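Local coordinates for N-acetylneuraminic acid (Sialic acid) synthetase (PDB 6NCS), which probably makes N-acylneuraminate (sialic acid) or its 9-phosphate and carries a manganese ion in its barrel, at residues F60-S65 against L113-E118. Sequence-based numbering, arbitrary orientation.
Sequences FQAYNS and LNMLKE
The last residue of strand 57-62, A62, and the helical residue L113 are the nearest backbone positions of F60-S65 and L113-E118, with 7.9 Å between A62 CA and L113 CA, a gap bridged by side chains alone, without a hydrogen bond across it. A62 directs its methyl group at the helix, and two residues one position apart on the helix, M115 and L116, reach back to it. The A62 CB to M115 CE distance is 4.1 Å, a methyl-to-methyl contact made by the far end of the methionine; the sulfur is not the touching atom. M115 gets there because CG lies anti to the backbone N (chi1 174°) while the chain then bends at chi2 (-87°) and again at chi3, curling CE toward the strand. L116 uses one branch, with L116 CD1 also 4.1 Å from A62 CB. The A62 methyl therefore meets two other methyls, each at the end of a longer apolar side chain. Both contacts are carbon to carbon, which makes the touch apolar, and the 85 Å² buried in total, summed over both segments, makes it modest.

Other apolar residues continue the contact on both segments. Strand 102-107 runs next to strand 57-62 in the sheet, A62 pairs through its backbone with T106 and F108, and L116 also rests on A105 and P107 of that neighbouring strand. F89 of helix 86-98 touches both A62 and M115, extending the apolar cluster. Eight parallel strands, with helices between most of them, match the TIM barrel of the NeuB family. Away from the manganese-binding H210 and H231, helix 110-118 follows strand 102-107 in the chain and packs on that strand and on the end of its neighbour 57-62, as helices pack on the outside of the strands of a beta/alpha barrel.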
loop_
_atom_site.group_PDB
_atom_site.type_symbol
_atom_site.label_atom_id
_atom_site.label_comp_id
_atom_site.label_asym_id
_atom_site.label_seq_id
_atom_site.Cartn_x
_atom_site.Cartn_y
_atom_site.Cartn_z
ATOM N N PHE A 60 16.076 20.257 -9.787
ATOM C CA PHE A 60 16.003 21.713 -9.687
ATOM C C PHE A 60 14.913 22.214 -10.638
ATOM O O PHE A 60 14.220 21.424 -11.282
ATOM C CB PHE A 60 17.387 22.337 -9.958
ATOM C CG PHE A 60 18.402 22.049 -8.868
ATOM C CD1 PHE A 60 18.591 22.941 -7.823
ATOM C CD2 PHE A 60 19.139 20.870 -8.875
ATOM C CE1 PHE A 60 19.509 22.671 -6.799
ATOM C CE2 PHE A 60 20.058 20.588 -7.861
ATOM C CZ PHE A 60 20.245 21.493 -6.826
ATOM N N GLN A 61 14.713 23.530 -10.691
ATOM C CA GLN A 61 13.692 24.128 -11.550
ATOM C C GLN A 61 14.338 25.160 -12.461
ATOM O O GLN A 61 15.105 26.007 -11.991
ATOM C CB GLN A 61 12.569 24.785 -10.738
ATOM C CG GLN A 61 11.757 23.759 -9.942
ATOM C CD GLN A 61 10.646 24.373 -9.113
ATOM O OE1 GLN A 61 10.262 25.523 -9.308
ATOM N NE2 GLN A 61 10.136 23.599 -8.157
ATOM N N ALA A 62 14.007 25.092 -13.751
ATOM C CA ALA A 62 14.579 25.956 -14.785
ATOM C C ALA A 62 13.448 26.767 -15.407
ATOM O O ALA A 62 12.632 26.228 -16.167
ATOM C CB ALA A 62 15.308 25.123 -15.841
ATOM N N TYR A 63 13.393 28.063 -15.093
ATOM C CA TYR A 63 12.208 28.839 -15.428
ATOM C C TYR A 63 12.576 30.303 -15.581
ATOM O O TYR A 63 13.627 30.755 -15.115
ATOM C CB TYR A 63 11.124 28.707 -14.345
ATOM C CG TYR A 63 11.607 29.262 -13.029
ATOM C CD1 TYR A 63 12.458 28.524 -12.217
ATOM C CD2 TYR A 63 11.252 30.542 -12.617
ATOM C CE1 TYR A 63 12.943 29.050 -11.028
ATOM C CE2 TYR A 63 11.726 31.069 -11.432
ATOM C CZ TYR A 63 12.565 30.315 -10.640
ATOM O OH TYR A 63 13.042 30.840 -9.462
ATOM N N ASN A 64 11.687 31.032 -16.242
ATOM C CA ASN A 64 11.666 32.489 -16.218
ATOM C C ASN A 64 10.465 32.926 -15.387
ATOM O O ASN A 64 9.336 32.491 -15.645
ATOM C CB ASN A 64 11.584 33.056 -17.637
ATOM C CG ASN A 64 11.341 34.555 -17.655
ATOM O OD1 ASN A 64 10.209 35.009 -17.815
ATOM N ND2 ASN A 64 12.411 35.331 -17.495
ATOM N N SER A 65 10.714 33.768 -14.379
ATOM C CA SER A 65 9.670 34.128 -13.418
ATOM C C SER A 65 8.454 34.742 -14.105
ATOM O O SER A 65 7.311 34.361 -13.821
ATOM C CB SER A 65 10.233 35.097 -12.377
ATOM O OG SER A 65 11.315 34.512 -11.671
ATOM N N LEU A 113 13.983 24.099 -21.529
ATOM C CA LEU A 113 14.099 22.696 -21.916
ATOM C C LEU A 113 15.271 22.486 -22.862
ATOM O O LEU A 113 16.049 21.540 -22.701
ATOM C CB LEU A 113 12.792 22.217 -22.558
ATOM C CG LEU A 113 12.633 20.724 -22.884
ATOM C CD1 LEU A 113 11.162 20.345 -22.865
ATOM C CD2 LEU A 113 13.223 20.374 -24.239
ATOM N N ASN A 114 15.394 23.347 -23.882
ATOM C CA ASN A 114 16.503 23.223 -24.823
ATOM C C ASN A 114 17.839 23.350 -24.106
ATOM O O ASN A 114 18.794 22.629 -24.421
ATOM C CB ASN A 114 16.395 24.285 -25.919
ATOM C CG ASN A 114 15.240 24.034 -26.865
ATOM O OD1 ASN A 114 14.739 22.919 -26.959
ATOM N ND2 ASN A 114 14.824 25.075 -27.591
ATOM N N MET A 115 17.921 24.264 -23.136
ATOM C CA MET A 115 19.160 24.443 -22.390
ATOM C C MET A 115 19.500 23.188 -21.603
ATOM O O MET A 115 20.661 22.768 -21.555
ATOM C CB MET A 115 19.039 25.652 -21.460
ATOM C CG MET A 115 20.222 25.859 -20.524
ATOM S SD MET A 115 20.125 24.958 -18.960
ATOM C CE MET A 115 18.565 25.561 -18.293
ATOM N N LEU A 116 18.496 22.575 -20.977
ATOM C CA LEU A 116 18.754 21.377 -20.197
ATOM C C LEU A 116 19.244 20.241 -21.085
ATOM O O LEU A 116 20.181 19.520 -20.719
ATOM C CB LEU A 116 17.498 20.979 -19.424
ATOM C CG LEU A 116 17.065 21.923 -18.294
ATOM C CD1 LEU A 116 15.708 21.487 -17.731
ATOM C CD2 LEU A 116 18.110 21.970 -17.167
ATOM N N LYS A 117 18.651 20.080 -22.270
ATOM C CA LYS A 117 19.134 19.041 -23.176
ATOM C C LYS A 117 20.557 19.331 -23.630
ATOM O O LYS A 117 21.375 18.410 -23.772
ATOM C CB LYS A 117 18.209 18.907 -24.384
ATOM C CG LYS A 117 18.646 17.801 -25.334
ATOM C CD LYS A 117 17.651 17.574 -26.442
ATOM C CE LYS A 117 18.064 16.389 -27.297
ATOM N NZ LYS A 117 17.150 16.222 -28.452
ATOM N N GLU A 118 20.873 20.608 -23.854
ATOM C CA GLU A 118 22.201 20.973 -24.347
ATOM C C GLU A 118 23.282 20.673 -23.316
ATOM O O GLU A 118 24.397 20.279 -23.679
ATOM C CB GLU A 118 22.233 22.450 -24.737
#